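Local coordinates for protein transcriptional regulator, marR family, putative (Sulfolobus solfataricus, PDB 3F3X) that probably binds DNA as a dimeric MarR-family transcription factor, acting as a regulator of transcription in this archaeon, at residues Asn34-Thr46 / Ala66-Val80. Residues are numbered along the deposited sequence; the frame is centred on the assembly and turned at random.
Sequences NLSYLDFSILKAT and AITAAVDKLEAKGLV. With SO4 (sulfate ion), chain B.
Ile42 drops its side chain as a knob into the hole framed by Ile67, Ala70, Val71 and Leu74, in the packing between helix 37-46 and helix 66-76. Both belong to the winged helix-turn-helix domain of the MarR family, in which helix 64-76 follows helix 53-60 as the probable recognition helix and helix 37-48 packs across it. The axes cross at -79° and approach to 10.0 Å, a nearly perpendicular crossing probably helped by the small Ala70, whose CB meets Ile42 CD1 at 3.6 Å. Ile42 forks, with CG1 lying anti to the carbonyl carbon (chi1 -68°) and carrying CD1 to Ala70, while CG2 rests 3.8 Å from Leu74 CD1. One turn earlier, Leu38 lays CD2 against Ala70 CB. Asp39 rests OD2 against Ala70 CB and Leu74 CG, while its OD1 and backbone N serve a capping box with Ser36: Ser36 N gives a 2.8 Å bond to Asp39 OD1, entering from above the carboxylate plane, and Asp39 N bonds back to Ser36 OG. Beyond Leu74 the apolar seam runs into the start of the wing, Leu43 CD2 reaching Val80 CG1 at 3.8 Å, and strand 92-96 packs on both residues. Leu35 CD2 touches Leu79 CD1, and helix 98-118 packs on both residues. Just before the Schellman motif at Gly78 ends the second helix, Lys77 bends at its last torsion toward the loop preceding helix 37-46, and its NZ donates to Asn34 O at 2.6 Å, tilted 21° from the carbonyl plane.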
# COMPACT_ATOMS: atom_id res chain seq x y z
N ASN A 34 -10.25 -7.72 16.94
CA ASN A 34 -10.77 -8.63 15.93
C ASN A 34 -11.32 -7.80 14.77
O ASN A 34 -12.37 -8.12 14.19
CB ASN A 34 -11.85 -9.53 16.53
CG ASN A 34 -12.32 -10.60 15.56
OD1 ASN A 34 -11.51 -11.20 14.85
ND2 ASN A 34 -13.62 -10.86 15.54
N LEU A 35 -10.61 -6.73 14.44
CA LEU A 35 -10.98 -5.84 13.35
C LEU A 35 -9.79 -5.71 12.42
O LEU A 35 -8.66 -6.00 12.80
CB LEU A 35 -11.35 -4.44 13.86
CG LEU A 35 -12.60 -4.26 14.72
CD1 LEU A 35 -12.72 -2.78 15.10
CD2 LEU A 35 -13.83 -4.72 13.94
N SER A 36 -10.06 -5.26 11.20
CA SER A 36 -9.00 -5.05 10.22
C SER A 36 -8.91 -3.55 9.98
O SER A 36 -9.73 -2.78 10.48
CB SER A 36 -9.34 -5.75 8.90
OG SER A 36 -10.42 -5.10 8.25
N TYR A 37 -7.91 -3.13 9.22
CA TYR A 37 -7.74 -1.72 8.92
C TYR A 37 -8.89 -1.24 8.05
O TYR A 37 -9.36 -0.11 8.19
CB TYR A 37 -6.41 -1.49 8.21
CG TYR A 37 -6.10 -0.04 7.91
CD1 TYR A 37 -6.23 0.94 8.90
CD2 TYR A 37 -5.62 0.34 6.67
CE1 TYR A 37 -5.87 2.26 8.65
CE2 TYR A 37 -5.25 1.66 6.41
CZ TYR A 37 -5.38 2.61 7.41
OH TYR A 37 -4.96 3.90 7.15
N LEU A 38 -9.33 -2.09 7.13
CA LEU A 38 -10.43 -1.73 6.25
C LEU A 38 -11.70 -1.57 7.08
O LEU A 38 -12.54 -0.72 6.77
CB LEU A 38 -10.65 -2.81 5.18
CG LEU A 38 -11.77 -2.50 4.18
CD1 LEU A 38 -11.47 -1.20 3.46
CD2 LEU A 38 -11.90 -3.65 3.17
N ASP A 39 -11.84 -2.39 8.12
CA ASP A 39 -12.99 -2.32 9.01
C ASP A 39 -13.02 -0.93 9.63
O ASP A 39 -14.07 -0.28 9.71
CB ASP A 39 -12.88 -3.35 10.14
CG ASP A 39 -13.14 -4.77 9.68
OD1 ASP A 39 -12.77 -5.69 10.44
OD2 ASP A 39 -13.72 -4.98 8.59
N PHE A 40 -11.85 -0.48 10.08
CA PHE A 40 -11.73 0.84 10.68
C PHE A 40 -12.16 1.93 9.69
O PHE A 40 -12.89 2.85 10.05
CB PHE A 40 -10.29 1.10 11.12
CG PHE A 40 -9.97 2.56 11.28
CD1 PHE A 40 -10.45 3.28 12.37
CD2 PHE A 40 -9.21 3.22 10.32
CE1 PHE A 40 -10.17 4.65 12.50
CE2 PHE A 40 -8.93 4.58 10.44
CZ PHE A 40 -9.41 5.30 11.53
N SER A 41 -11.68 1.82 8.46
CA SER A 41 -12.02 2.80 7.43
C SER A 41 -13.53 2.88 7.17
O SER A 41 -14.09 3.98 7.04
CB SER A 41 -11.30 2.47 6.12
OG SER A 41 -9.90 2.57 6.28
N ILE A 42 -14.17 1.73 7.09
CA ILE A 42 -15.61 1.68 6.84
C ILE A 42 -16.35 2.34 8.00
O ILE A 42 -17.28 3.12 7.79
CB ILE A 42 -16.10 0.23 6.64
CG1 ILE A 42 -15.52 -0.32 5.33
CG2 ILE A 42 -17.63 0.16 6.63
CD1 ILE A 42 -15.80 -1.79 5.10
N LEU A 43 -15.93 2.03 9.23
CA LEU A 43 -16.57 2.63 10.39
C LEU A 43 -16.38 4.14 10.37
O LEU A 43 -17.32 4.89 10.64
CB LEU A 43 -16.00 2.04 11.69
CG LEU A 43 -16.37 0.57 11.94
CD1 LEU A 43 -15.69 0.07 13.21
CD2 LEU A 43 -17.88 0.44 12.07
N LYS A 44 -15.18 4.61 10.03
CA LYS A 44 -14.95 6.05 10.01
C LYS A 44 -15.85 6.76 8.99
O LYS A 44 -16.51 7.75 9.31
CB LYS A 44 -13.49 6.36 9.69
CG LYS A 44 -13.19 7.86 9.64
CD LYS A 44 -11.75 8.14 9.26
CE LYS A 44 -11.48 9.64 9.19
NZ LYS A 44 -10.10 9.92 8.68
N ALA A 45 -15.88 6.24 7.76
CA ALA A 45 -16.69 6.85 6.71
C ALA A 45 -18.19 6.86 7.03
O ALA A 45 -18.88 7.86 6.78
CB ALA A 45 -16.44 6.14 5.39
N THR A 46 -18.70 5.75 7.56
CA THR A 46 -20.12 5.68 7.89
C THR A 46 -20.46 6.47 9.15
O THR A 46 -21.60 6.87 9.33
CB THR A 46 -20.61 4.20 8.05
OG1 THR A 46 -19.84 3.53 9.05
CG2 THR A 46 -20.48 3.45 6.71
N ALA A 66 -14.43 -6.67 -1.87
CA ALA A 66 -13.69 -6.49 -0.63
C ALA A 66 -14.57 -5.76 0.40
O ALA A 66 -14.60 -6.12 1.57
CB ALA A 66 -12.41 -5.70 -0.88
N ILE A 67 -15.28 -4.72 -0.06
CA ILE A 67 -16.16 -3.96 0.82
C ILE A 67 -17.28 -4.87 1.34
O ILE A 67 -17.58 -4.88 2.53
CB ILE A 67 -16.81 -2.77 0.07
CG1 ILE A 67 -15.75 -1.73 -0.28
CG2 ILE A 67 -17.93 -2.15 0.93
CD1 ILE A 67 -15.05 -1.12 0.94
N THR A 68 -17.89 -5.63 0.43
CA THR A 68 -18.98 -6.53 0.80
C THR A 68 -18.54 -7.55 1.84
O THR A 68 -19.27 -7.83 2.80
CB THR A 68 -19.52 -7.29 -0.42
OG1 THR A 68 -19.94 -6.36 -1.42
CG2 THR A 68 -20.71 -8.16 -0.02
N ALA A 69 -17.36 -8.12 1.65
CA ALA A 69 -16.83 -9.10 2.59
C ALA A 69 -16.64 -8.47 3.96
O ALA A 69 -17.00 -9.06 4.97
CB ALA A 69 -15.50 -9.66 2.08
N ALA A 70 -16.08 -7.26 3.98
CA ALA A 70 -15.84 -6.54 5.24
C ALA A 70 -17.16 -6.21 5.93
O ALA A 70 -17.31 -6.43 7.13
CB ALA A 70 -15.04 -5.27 4.97
N VAL A 71 -18.11 -5.67 5.17
CA VAL A 71 -19.42 -5.31 5.72
C VAL A 71 -20.16 -6.53 6.25
O VAL A 71 -20.86 -6.45 7.26
CB VAL A 71 -20.28 -4.59 4.65
CG1 VAL A 71 -21.69 -4.35 5.18
CG2 VAL A 71 -19.63 -3.26 4.27
N ASP A 72 -20.00 -7.67 5.59
CA ASP A 72 -20.67 -8.88 6.06
C ASP A 72 -20.28 -9.16 7.51
O ASP A 72 -21.13 -9.46 8.34
CB ASP A 72 -20.29 -10.10 5.21
CG ASP A 72 -20.90 -10.08 3.82
OD1 ASP A 72 -21.99 -9.49 3.64
OD2 ASP A 72 -20.28 -10.67 2.90
N LYS A 73 -18.99 -9.05 7.81
CA LYS A 73 -18.52 -9.30 9.16
C LYS A 73 -18.94 -8.20 10.12
O LYS A 73 -19.40 -8.47 11.23
CB LYS A 73 -17.00 -9.47 9.18
CG LYS A 73 -16.56 -10.87 9.59
CD LYS A 73 -15.12 -11.16 9.19
CE LYS A 73 -14.78 -12.62 9.46
NZ LYS A 73 -13.45 -13.00 8.92
N LEU A 74 -18.79 -6.95 9.68
CA LEU A 74 -19.18 -5.82 10.51
C LEU A 74 -20.66 -5.88 10.88
O LEU A 74 -21.04 -5.61 12.02
CB LEU A 74 -18.88 -4.51 9.79
CG LEU A 74 -17.39 -4.16 9.66
CD1 LEU A 74 -17.24 -2.95 8.76
CD2 LEU A 74 -16.80 -3.88 11.04
N GLU A 75 -21.51 -6.22 9.91
CA GLU A 75 -22.93 -6.29 10.19
C GLU A 75 -23.25 -7.45 11.13
O GLU A 75 -24.10 -7.34 12.00
CB GLU A 75 -23.74 -6.41 8.89
CG GLU A 75 -25.24 -6.49 9.15
CD GLU A 75 -26.08 -6.12 7.93
OE1 GLU A 75 -25.72 -6.52 6.81
OE2 GLU A 75 -27.12 -5.44 8.12
N ALA A 76 -22.54 -8.56 10.94
CA ALA A 76 -22.75 -9.74 11.79
C ALA A 76 -22.38 -9.40 13.23
O ALA A 76 -22.98 -9.93 14.18
CB ALA A 76 -21.89 -10.89 11.28
N LYS A 77 -21.41 -8.50 13.40
CA LYS A 77 -20.96 -8.07 14.72
C LYS A 77 -21.83 -6.96 15.27
O LYS A 77 -21.61 -6.49 16.39
CB LYS A 77 -19.52 -7.55 14.65
CG LYS A 77 -18.49 -8.54 14.16
CD LYS A 77 -17.15 -7.83 13.98
CE LYS A 77 -16.12 -8.76 13.37
NZ LYS A 77 -14.90 -8.83 14.19
N GLY A 78 -22.81 -6.51 14.49
CA GLY A 78 -23.69 -5.45 14.93
C GLY A 78 -23.05 -4.07 14.96
O GLY A 78 -23.52 -3.18 15.68
N LEU A 79 -21.99 -3.88 14.19
CA LEU A 79 -21.31 -2.59 14.15
C LEU A 79 -21.88 -1.67 13.06
O LEU A 79 -21.77 -0.45 13.15
CB LEU A 79 -19.81 -2.80 13.94
CG LEU A 79 -19.19 -3.71 15.00
CD1 LEU A 79 -17.68 -3.75 14.80
CD2 LEU A 79 -19.54 -3.22 16.40
N VAL A 80 -22.46 -2.27 12.03
CA VAL A 80 -23.10 -1.51 10.96
C VAL A 80 -24.29 -2.33 10.51
O VAL A 80 -24.50 -3.45 10.98
CB VAL A 80 -22.19 -1.28 9.70
CG1 VAL A 80 -20.88 -0.62 10.08
CG2 VAL A 80 -21.96 -2.61 8.97
S SO4 B . -10.24 8.51 5.29
O1 SO4 B . -9.00 7.72 5.31
O2 SO4 B . -11.27 7.84 6.10
O3 SO4 B . -10.72 8.65 3.90
O4 SO4 B . -9.97 9.84 5.87